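Local coordinates for 3-dehydroshikimate dehydratase (Bacillus anthracis, PDB 3DX5), which catalyses the manganese-dependent dehydration of 3-dehydroshikimate to 3,4-dihydroxybenzoate, a building block of the siderophore petrobactin, at residues A[11-16]-A[257-262]; A[18-23]-A[30-35]; A[71-76]-A[126-131]; A[150-155]-A[183-188]. All coordinates share one frame; numbering follows the deposited sequence. Where two conformers were deposited one is given.

Interaction 1 (A[11-16]-A[257-262])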
# COMPACT_ATOMS: atom_id res chain seq x y z
N ARG A 11 6.23 1.55 -2.66
CA ARG A 11 5.20 1.36 -1.59
C ARG A 11 5.11 -0.09 -1.08
O ARG A 11 4.56 -0.33 -0.01
CB ARG A 11 3.83 1.83 -2.12
CG ARG A 11 3.22 0.87 -3.24
CD ARG A 11 2.16 1.59 -4.16
NE ARG A 11 1.74 0.66 -5.22
CZ ARG A 11 2.53 0.29 -6.25
NH1 ARG A 11 3.72 0.86 -6.42
NH2 ARG A 11 2.11 -0.61 -7.12
N HIS A 12 5.61 -1.04 -1.88
CA HIS A 12 5.59 -2.46 -1.52
C HIS A 12 6.96 -3.09 -1.21
O HIS A 12 7.14 -4.32 -1.31
CB HIS A 12 4.83 -3.28 -2.57
CG HIS A 12 3.38 -2.90 -2.65
ND1 HIS A 12 2.74 -2.66 -3.84
CD2 HIS A 12 2.46 -2.67 -1.68
CE1 HIS A 12 1.48 -2.35 -3.61
NE2 HIS A 12 1.29 -2.33 -2.30
N GLN A 13 7.90 -2.27 -0.77
CA GLN A 13 9.17 -2.81 -0.34
C GLN A 13 9.71 -2.02 0.85
O GLN A 13 9.35 -0.86 1.06
CB GLN A 13 10.16 -2.85 -1.53
CG GLN A 13 10.58 -1.51 -2.06
CD GLN A 13 11.11 -1.59 -3.52
OE1 GLN A 13 10.33 -1.60 -4.49
NE2 GLN A 13 12.42 -1.61 -3.67
N LEU A 14 10.57 -2.66 1.65
CA LEU A 14 11.20 -2.02 2.78
C LEU A 14 12.42 -1.31 2.24
O LEU A 14 13.35 -1.96 1.79
CB LEU A 14 11.63 -3.09 3.81
CG LEU A 14 10.44 -3.78 4.47
CD1 LEU A 14 10.90 -4.94 5.35
CD2 LEU A 14 9.61 -2.75 5.26
N ILE A 15 12.44 0.02 2.29
CA ILE A 15 13.60 0.77 1.87
C ILE A 15 13.60 2.12 2.62
O ILE A 15 12.55 2.72 2.83
CB ILE A 15 13.61 1.00 0.31
CG1 ILE A 15 14.93 1.65 -0.14
CG2 ILE A 15 12.40 1.85 -0.15
CD1 ILE A 15 15.08 1.78 -1.72
N SER A 16 14.78 2.63 2.96
CA SER A 16 14.88 3.91 3.68
C SER A 16 14.88 5.08 2.74
O SER A 16 15.20 4.95 1.56
CB SER A 16 16.17 3.94 4.52
OG SER A 16 17.28 4.02 3.65
N HIS A 257 6.65 -4.25 -10.79
CA HIS A 257 7.65 -4.97 -9.97
C HIS A 257 9.04 -4.47 -10.29
O HIS A 257 9.22 -3.81 -11.32
CB HIS A 257 7.52 -6.49 -10.24
CG HIS A 257 6.23 -7.05 -9.71
ND1 HIS A 257 5.44 -7.92 -10.42
CD2 HIS A 257 5.56 -6.79 -8.56
CE1 HIS A 257 4.36 -8.21 -9.72
NE2 HIS A 257 4.41 -7.54 -8.59
N ASN A 258 10.02 -4.75 -9.42
CA ASN A 258 11.44 -4.49 -9.72
C ASN A 258 11.70 -3.00 -10.03
O ASN A 258 12.36 -2.67 -11.02
CB ASN A 258 11.92 -5.34 -10.94
CG ASN A 258 11.40 -6.77 -10.91
OD1 ASN A 258 10.87 -7.28 -11.91
ND2 ASN A 258 11.53 -7.43 -9.76
N ALA A 259 11.16 -2.11 -9.20
CA ALA A 259 11.22 -0.67 -9.49
C ALA A 259 12.64 -0.17 -9.80
O ALA A 259 12.84 0.57 -10.74
CB ALA A 259 10.60 0.14 -8.38
N LYS A 260 13.61 -0.59 -8.99
CA LYS A 260 14.98 -0.13 -9.20
C LYS A 260 15.56 -0.52 -10.56
O LYS A 260 16.17 0.32 -11.23
CB LYS A 260 15.90 -0.61 -8.07
CG LYS A 260 15.79 0.18 -6.81
CD LYS A 260 16.72 -0.49 -5.79
CE LYS A 260 17.03 0.35 -4.59
NZ LYS A 260 17.80 -0.52 -3.65
N ASP A 261 15.35 -1.78 -10.96
CA ASP A 261 15.81 -2.23 -12.28
C ASP A 261 15.15 -1.45 -13.40
O ASP A 261 15.83 -1.04 -14.35
CB ASP A 261 15.51 -3.71 -12.50
CG ASP A 261 16.41 -4.62 -11.67
OD1 ASP A 261 17.56 -4.23 -11.35
OD2 ASP A 261 15.95 -5.74 -11.34
N ILE A 262 13.83 -1.31 -13.31
CA ILE A 262 13.07 -0.62 -14.37
C ILE A 262 13.51 0.84 -14.47
O ILE A 262 13.74 1.35 -15.57
CB ILE A 262 11.55 -0.69 -14.10
CG1 ILE A 262 11.06 -2.16 -14.20
CG2 ILE A 262 10.79 0.27 -15.01
CD1 ILE A 262 11.20 -2.80 -15.59
O HOH W 1 13.49 -2.53 -6.43
O HOH W 2 9.81 -2.96 -6.73

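Interaction 2 (A[18-23]-A[30-35])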
# COMPACT_ATOMS: atom_id res chain seq x y z
N THR A 18 17.05 7.43 2.85
CA THR A 18 18.46 7.59 2.52
C THR A 18 18.80 6.77 1.26
O THR A 18 19.46 7.29 0.36
CB THR A 18 19.39 7.16 3.67
OG1 THR A 18 19.19 8.03 4.81
CG2 THR A 18 20.90 7.21 3.24
N ASP A 19 18.33 5.52 1.18
CA ASP A 19 18.58 4.68 0.01
C ASP A 19 17.83 5.13 -1.24
O ASP A 19 18.35 5.02 -2.37
CB ASP A 19 18.28 3.22 0.31
CG ASP A 19 19.33 2.60 1.23
OD1 ASP A 19 20.38 3.23 1.52
OD2 ASP A 19 19.11 1.45 1.65
N ILE A 20 16.62 5.64 -1.08
CA ILE A 20 15.94 6.26 -2.23
C ILE A 20 16.71 7.49 -2.79
O ILE A 20 16.91 7.62 -4.03
CB ILE A 20 14.53 6.65 -1.90
CG1 ILE A 20 13.68 5.38 -1.82
CG2 ILE A 20 13.97 7.62 -2.98
CD1 ILE A 20 12.31 5.65 -1.36
N VAL A 21 17.17 8.36 -1.90
CA VAL A 21 17.90 9.53 -2.34
C VAL A 21 19.16 9.09 -3.08
O VAL A 21 19.48 9.62 -4.13
CB VAL A 21 18.24 10.45 -1.15
CG1 VAL A 21 19.26 11.54 -1.59
CG2 VAL A 21 16.99 11.09 -0.57
N GLN A 22 19.88 8.11 -2.52
CA GLN A 22 21.14 7.63 -3.14
C GLN A 22 20.84 7.01 -4.52
O GLN A 22 21.55 7.27 -5.48
CB GLN A 22 21.86 6.61 -2.22
CG GLN A 22 23.17 6.04 -2.80
CD GLN A 22 24.17 7.14 -3.21
OE1 GLN A 22 24.37 8.11 -2.48
NE2 GLN A 22 24.79 6.97 -4.37
N PHE A 23 19.80 6.18 -4.60
CA PHE A 23 19.39 5.63 -5.89
C PHE A 23 19.04 6.74 -6.91
O PHE A 23 19.42 6.67 -8.07
CB PHE A 23 18.22 4.67 -5.72
CG PHE A 23 17.71 4.12 -7.00
CD1 PHE A 23 18.31 3.00 -7.59
CD2 PHE A 23 16.63 4.72 -7.66
CE1 PHE A 23 17.83 2.48 -8.82
CE2 PHE A 23 16.16 4.23 -8.88
CZ PHE A 23 16.75 3.10 -9.45
N GLU A 30 16.79 14.32 -11.13
CA GLU A 30 17.03 15.61 -10.48
C GLU A 30 15.97 15.97 -9.47
O GLU A 30 16.01 17.06 -8.86
CB GLU A 30 17.17 16.70 -11.53
CG GLU A 30 18.53 16.63 -12.20
CD GLU A 30 18.62 17.61 -13.33
OE1 GLU A 30 18.47 18.83 -13.12
OE2 GLU A 30 18.78 17.16 -14.46
N GLY A 31 15.01 15.08 -9.28
CA GLY A 31 13.95 15.35 -8.34
C GLY A 31 13.38 14.08 -7.75
O GLY A 31 13.56 12.97 -8.31
N ILE A 32 12.74 14.25 -6.59
CA ILE A 32 11.97 13.16 -5.97
C ILE A 32 10.56 13.69 -5.71
O ILE A 32 10.39 14.76 -5.12
CB ILE A 32 12.64 12.68 -4.67
CG1 ILE A 32 13.97 11.98 -5.01
CG2 ILE A 32 11.68 11.74 -3.88
CD1 ILE A 32 14.87 11.79 -3.78
N GLU A 33 9.55 12.95 -6.17
CA GLU A 33 8.16 13.28 -5.90
C GLU A 33 7.80 12.39 -4.73
O GLU A 33 7.77 11.12 -4.83
CB GLU A 33 7.28 13.01 -7.14
CG GLU A 33 5.75 13.01 -6.82
CD GLU A 33 4.88 12.70 -8.05
OE1 GLU A 33 5.40 12.77 -9.21
OE2 GLU A 33 3.68 12.38 -7.88
N LEU A 34 7.54 13.04 -3.59
CA LEU A 34 7.42 12.34 -2.34
C LEU A 34 5.95 12.07 -2.06
O LEU A 34 5.16 13.03 -1.96
CB LEU A 34 8.01 13.20 -1.21
CG LEU A 34 8.22 12.59 0.17
CD1 LEU A 34 8.95 11.29 0.19
CD2 LEU A 34 9.02 13.65 0.95
N TRP A 35 5.60 10.80 -1.87
CA TRP A 35 4.22 10.43 -1.51
C TRP A 35 3.90 11.04 -0.13
O TRP A 35 4.76 11.02 0.77
CB TRP A 35 4.18 8.91 -1.43
CG TRP A 35 2.84 8.26 -1.60
CD1 TRP A 35 1.69 8.80 -2.17
CD2 TRP A 35 2.53 6.91 -1.23
NE1 TRP A 35 0.68 7.83 -2.16
CE2 TRP A 35 1.17 6.68 -1.59
CE3 TRP A 35 3.27 5.87 -0.64
CZ2 TRP A 35 0.54 5.44 -1.37
CZ3 TRP A 35 2.64 4.64 -0.41
CH2 TRP A 35 1.29 4.44 -0.77

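Interaction 3 (A[71-76]-A[126-131])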
# COMPACT_ATOMS: atom_id res chain seq x y z
N LEU A 71 -6.82 14.76 -1.16
CA LEU A 71 -7.62 15.59 -0.26
C LEU A 71 -9.10 15.28 -0.47
O LEU A 71 -9.59 15.37 -1.58
CB LEU A 71 -7.34 17.07 -0.48
CG LEU A 71 -5.87 17.46 -0.26
CD1 LEU A 71 -5.61 18.88 -0.79
CD2 LEU A 71 -5.52 17.30 1.25
N ASP A 72 -9.78 14.91 0.59
CA ASP A 72 -11.17 14.57 0.48
C ASP A 72 -12.03 15.83 0.52
O ASP A 72 -12.23 16.44 1.58
CB ASP A 72 -11.56 13.59 1.58
CG ASP A 72 -12.99 13.07 1.41
OD1 ASP A 72 -13.62 13.33 0.35
OD2 ASP A 72 -13.50 12.42 2.35
N ILE A 73 -12.55 16.22 -0.63
CA ILE A 73 -13.47 17.34 -0.64
C ILE A 73 -14.89 16.93 -1.12
O ILE A 73 -15.70 17.77 -1.46
CB ILE A 73 -12.82 18.68 -1.25
CG1 ILE A 73 -11.95 18.46 -2.45
CG2 ILE A 73 -11.73 19.20 -0.35
CD1 ILE A 73 -12.64 17.82 -3.51
N SER A 74 -15.17 15.63 -1.13
CA SER A 74 -16.51 15.11 -1.38
C SER A 74 -17.52 15.60 -0.32
O SER A 74 -17.13 16.09 0.75
CB SER A 74 -16.50 13.58 -1.40
OG SER A 74 -16.48 13.05 -0.07
N LEU A 75 -18.81 15.48 -0.61
CA LEU A 75 -19.88 15.89 0.33
C LEU A 75 -19.90 15.05 1.61
O LEU A 75 -20.19 15.56 2.69
CB LEU A 75 -21.25 15.79 -0.36
CG LEU A 75 -21.49 16.59 -1.64
CD1 LEU A 75 -22.96 16.55 -2.01
CD2 LEU A 75 -21.05 18.02 -1.45
N SER A 76 -19.61 13.77 1.49
CA SER A 76 -19.48 12.87 2.65
C SER A 76 -18.28 13.21 3.58
O SER A 76 -18.25 12.73 4.70
CB SER A 76 -19.35 11.42 2.16
OG SER A 76 -18.53 11.36 0.99
N ARG A 126 -11.63 25.71 -4.72
CA ARG A 126 -11.28 27.13 -4.63
C ARG A 126 -10.77 27.46 -3.23
O ARG A 126 -9.74 28.15 -3.08
CB ARG A 126 -12.45 28.06 -4.99
CG ARG A 126 -12.00 29.53 -5.14
CD ARG A 126 -13.18 30.48 -5.44
NE ARG A 126 -13.70 30.18 -6.78
CZ ARG A 126 -14.90 29.67 -7.03
NH1 ARG A 126 -15.75 29.41 -6.04
NH2 ARG A 126 -15.23 29.42 -8.28
N MSE A 127 -11.48 26.95 -2.23
CA MSE A 127 -11.11 27.14 -0.81
C MSE A 127 -9.74 26.56 -0.49
O MSE A 127 -8.96 27.19 0.20
CB MSE A 127 -12.15 26.51 0.13
CG MSE A 127 -13.47 27.26 0.11
SE MSE A 127 -14.86 26.38 1.18
CE MSE A 127 -13.94 26.56 2.89
N ILE A 128 -9.47 25.37 -1.00
CA ILE A 128 -8.16 24.74 -0.80
C ILE A 128 -7.05 25.54 -1.50
O ILE A 128 -5.98 25.70 -0.93
CB ILE A 128 -8.20 23.28 -1.23
CG1 ILE A 128 -8.86 22.47 -0.10
CG2 ILE A 128 -6.80 22.74 -1.53
CD1 ILE A 128 -9.43 21.17 -0.58
N CYS A 129 -7.33 26.05 -2.70
CA CYS A 129 -6.40 26.94 -3.38
C CYS A 129 -6.09 28.19 -2.56
O CYS A 129 -4.92 28.60 -2.47
CB CYS A 129 -6.95 27.34 -4.75
SG CYS A 129 -6.84 25.99 -5.92
N GLU A 130 -7.11 28.79 -1.95
CA GLU A 130 -6.90 30.00 -1.16
C GLU A 130 -6.10 29.73 0.12
O GLU A 130 -5.31 30.57 0.55
CB GLU A 130 -8.22 30.72 -0.86
CG GLU A 130 -8.52 31.82 -1.87
CD GLU A 130 -7.59 33.02 -1.72
OE1 GLU A 130 -6.72 33.25 -2.59
OE2 GLU A 130 -7.73 33.73 -0.70
N LEU A 131 -6.29 28.55 0.72
CA LEU A 131 -5.45 28.13 1.85
C LEU A 131 -3.96 28.02 1.43
O LEU A 131 -3.07 28.65 2.04
CB LEU A 131 -5.95 26.80 2.41
CG LEU A 131 -5.37 26.30 3.74
CD1 LEU A 131 -6.32 25.36 4.43
CD2 LEU A 131 -4.03 25.58 3.50

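Interaction 4 (A[150-155]-A[183-188])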
# COMPACT_ATOMS: atom_id res chain seq x y z
N ASP A 150 -11.33 13.60 -15.88
CA ASP A 150 -11.26 12.40 -16.69
C ASP A 150 -11.37 12.68 -18.19
O ASP A 150 -11.25 11.74 -18.97
CB ASP A 150 -12.32 11.37 -16.27
CG ASP A 150 -13.74 11.86 -16.40
OD1 ASP A 150 -13.97 13.05 -16.70
OD2 ASP A 150 -14.65 11.05 -16.17
N THR A 151 -11.66 13.91 -18.60
CA THR A 151 -11.60 14.23 -20.02
C THR A 151 -10.90 15.58 -20.15
O THR A 151 -10.89 16.38 -19.20
CB THR A 151 -13.00 14.34 -20.73
OG1 THR A 151 -13.63 15.57 -20.35
CG2 THR A 151 -13.95 13.14 -20.43
N LEU A 152 -10.30 15.83 -21.32
CA LEU A 152 -9.71 17.15 -21.59
C LEU A 152 -10.73 18.32 -21.50
O LEU A 152 -10.48 19.28 -20.78
CB LEU A 152 -8.93 17.16 -22.91
CG LEU A 152 -8.34 18.50 -23.35
CD1 LEU A 152 -7.30 18.98 -22.29
CD2 LEU A 152 -7.66 18.36 -24.72
N PRO A 153 -11.88 18.23 -22.19
CA PRO A 153 -12.84 19.36 -22.02
C PRO A 153 -13.33 19.57 -20.54
O PRO A 153 -13.47 20.72 -20.10
CB PRO A 153 -14.01 19.01 -22.96
CG PRO A 153 -13.48 17.87 -23.87
CD PRO A 153 -12.39 17.19 -23.10
N SER A 154 -13.52 18.50 -19.78
CA SER A 154 -13.96 18.68 -18.40
C SER A 154 -12.86 19.34 -17.56
O SER A 154 -13.14 20.20 -16.71
CB SER A 154 -14.41 17.37 -17.76
OG SER A 154 -14.78 17.60 -16.41
N THR A 155 -11.62 18.96 -17.82
CA THR A 155 -10.50 19.56 -17.10
C THR A 155 -10.40 21.05 -17.41
O THR A 155 -10.27 21.86 -16.51
CB THR A 155 -9.18 18.85 -17.47
OG1 THR A 155 -9.31 17.48 -17.10
CG2 THR A 155 -7.94 19.50 -16.76
N PRO A 183 -2.20 13.17 -26.76
CA PRO A 183 -1.29 13.69 -25.71
C PRO A 183 -0.65 15.06 -25.99
O PRO A 183 -0.64 15.93 -25.10
CB PRO A 183 -0.21 12.62 -25.61
CG PRO A 183 -1.00 11.36 -25.90
CD PRO A 183 -1.95 11.73 -27.01
N VAL A 184 -0.13 15.26 -27.19
CA VAL A 184 0.51 16.54 -27.55
C VAL A 184 -0.55 17.65 -27.58
O VAL A 184 -0.38 18.71 -26.97
CB VAL A 184 1.28 16.43 -28.90
CG1 VAL A 184 1.56 17.81 -29.51
CG2 VAL A 184 2.63 15.63 -28.71
N ASP A 185 -1.68 17.40 -28.24
CA ASP A 185 -2.78 18.34 -28.22
C ASP A 185 -3.26 18.74 -26.77
O ASP A 185 -3.53 19.96 -26.48
CB ASP A 185 -3.90 17.81 -29.10
CG ASP A 185 -5.07 18.72 -29.14
OD1 ASP A 185 -4.90 19.92 -29.48
OD2 ASP A 185 -6.18 18.24 -28.81
N SER A 186 -3.35 17.76 -25.88
CA SER A 186 -3.71 18.01 -24.47
C SER A 186 -2.65 18.85 -23.76
O SER A 186 -2.97 19.75 -22.99
CB SER A 186 -3.94 16.71 -23.71
OG SER A 186 -4.77 15.84 -24.45
N PHE A 187 -1.38 18.57 -24.05
CA PHE A 187 -0.31 19.38 -23.51
C PHE A 187 -0.48 20.84 -23.97
O PHE A 187 -0.36 21.77 -23.16
CB PHE A 187 1.07 18.86 -23.91
CG PHE A 187 2.14 19.88 -23.75
CD1 PHE A 187 2.61 20.21 -22.48
CD2 PHE A 187 2.64 20.57 -24.85
CE1 PHE A 187 3.58 21.18 -22.30
CE2 PHE A 187 3.61 21.56 -24.69
CZ PHE A 187 4.08 21.86 -23.42
N GLN A 188 -0.79 21.03 -25.26
CA GLN A 188 -0.81 22.37 -25.82
C GLN A 188 -1.98 23.15 -25.22
O GLN A 188 -1.84 24.35 -24.92
CB GLN A 188 -0.87 22.39 -27.37
CG GLN A 188 0.47 21.95 -28.02
CD GLN A 188 0.36 21.65 -29.50
OE1 GLN A 188 -0.73 21.66 -30.08
NE2 GLN A 188 1.50 21.37 -30.13

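Interaction 1 (A[11-16]-A[257-262])
Gln13 meets Ala259 and Lys260 mainly through two waters, which take up the N-H groups at the start of helix 259-272. Asn258 stands at the N-cap of that helix, and its carbonyl O accepts from Ile262 N at 3.0 Å, closing the first turn; its side chain makes no capping bond. At Ala259 the backbone N donates to a water (water 2, 2.9 Å), and the same water donates to Gln13 OE1 at 2.7 Å. Directly, Gln13 OE1 comes only to 4.3 Å from Ala259 CB, a loose touch. The fold explains the pairing: residues 11-16 lie in the loop after the first strand of the TIM barrel, 2-6, while helix 259-272 follows the last, 249-252, and these strands are parallel neighbours where the barrel closes. Lys260 N donates to the other water (water 1, 3.2 Å), which also accepts from Gln13 NE2 at 3.1 Å. The two waters thus hold both ends of the Gln13 amide, consistent with its modelled orientation. The Lys260 chain runs extended beyond CG, and its CE meets Ile15 CD1 tip to tip at 3.8 Å; on Ile15, chi1 of -173° with an extended chi2 carries CD1 to that meeting. Gln13 packs on Asn41 and Lys260 on Gln45, both of the second subunit.

Interaction 2 (A[18-23]-A[30-35])
Ile32, on strand 31-35, touches Val21 and Ile20 of helix 17-26, and every direct contact between the two segments is apolar. The tip methyl does the work: Ile32 CD1 lies 3.9 Å from Val21 CG2 and 4.0 Å from Val21 CA, so it rests against the helix backbone as well as the branch. The Val21 and Ile32 side chains cross at about a right angle. A looser touch joins Ile32 CD1 to Ile20 CG2 at 4.3 Å. On Ile32, chi1 of -68° sets CG1 beside the backbone N and chi2 of 165° extends the chain, sending CD1 out to the helix. The arrangement is the inner packing of a beta-alpha-beta crossover of the TIM barrel, strand 2-6, helix 17-26, strand 31-35.

The next residue of the strand, Glu33, is polar. Its carboxylate is hydrogen-bonded to Ser68, Ser251 and His198; since His198 binds manganese, Glu33 is a second-shell residue of the metal site. The strand thus carries an apolar side chain to the helix and a carboxylate to the metal site. Methyl contacts such as those of Ile32 have no directional demand, which implies that shape and burial hold helix against strand here.

Interaction 3 (A[71-76]-A[126-131])
Ile128 turns CG1 to the side of its backbone N (chi1 -79°) and sets CG2 opposite that N, so that CG2 faces Leu71 while CD1 is directed to the Ile73 side. Leu71, with chi1 of -59° and an extended chi2, sends CD1 to Ile128 CG2 at 4.1 Å, an ordinary van der Waals distance between side chains that cross obliquely. The approach of Ile73 to Ile128 CD1 is modelled closer than carbons can sit; that these two chains lie against each other is plausible, with their CA atoms 9.1 Å apart, but the detail is doubtful. Ile128 lies in the second half of helix 115-134.

In the TIM barrel, residues 71-76 belong to the loop after strand 64-68, and helix 115-134 follows the neighbouring strand 100-103. The contact thus packs the loop after one strand on the helix that follows the next. Helix 79-96 borders it too, with Leu89 against Leu71 and Phe79 against Ile73, and Arg124 NH1 is hydrogen-bonded to Ile73 O. The segment directly follows Tyr70, which binds substrate.

The turn beyond Ile73 is shaped by Asp72. Its OD1 accepts from Ser74 N at 3.1 Å, met from above the carboxylate plane, which makes an Asx turn. The same OD1 takes Ser74 OG at 2.9 Å, on its syn lone pair. Ser76 OG in turn donates to Ser74 OG at 2.9 Å, so a short relay of hydroxyls links Ser76 back to Asp72.

Interaction 4 (A[150-155]-A[183-188])
Thr151 O, just ahead of the Leu152 that packs on Ser186, is gripped twice by Thr155: the backbone N reaches it at 3.0 Å and OG1 at 2.8 Å, from opposite faces of the carbonyl plane. Thr151 also serves as N-cap of helix 152-162, its OG1 accepting from Ser154 N at 3.0 Å with an N-H...O angle of 157°. Together these three bonds shape the first turn, from which Leu152 projects. On Leu152, chi1 of 176° sets CG opposite the backbone N, and with chi2 of 62° this brings the CD2 methyl over the start of helix 183-190. There, in the serine conformer given, CD2 stands 3.8 Å from Ser186 OG, while Asp185 OD2 makes a marginal approach to Leu152 CD2 at 4.4 Å. In that conformer the hydroxyl is hydrogen-bonded to Asp182 O, just ahead of the helix, so the leucine methyl meets an oxygen already engaged. The CA atoms of Leu152 and Ser186 are only 6.7 Å apart, a close spacing consistent with the small serine side chain. Farther along helix 183-190, Gln189 and Leu190 also touch Leu152. The contact joins helices that follow two adjacent parallel strands, 138-142 and 167-172, on the outside of the TIM barrel.

In the fold
From the N terminus, the loop after strand 2-6 opens interaction 1, which closes only when the chain reaches helix 259-272; the other three contacts nest inside it. Interaction 2 closes first, within one beta-alpha-beta unit. Interactions 3 and 4 follow in series, and none of the four crosses another. Interaction 3 joins the loop after strand 64-68 to the helix after strand 100-103, and interaction 4 joins helices that follow strands 138-142 and 167-172. Interactions 1 and 2 touch, Ile15 CD1 lying 3.9 Å from Ile20 CG1, and both meet the second subunit. Interaction 4 is on the opposite side of the chain's centre from interactions 1 and 2, as interaction 3 is from interaction 1.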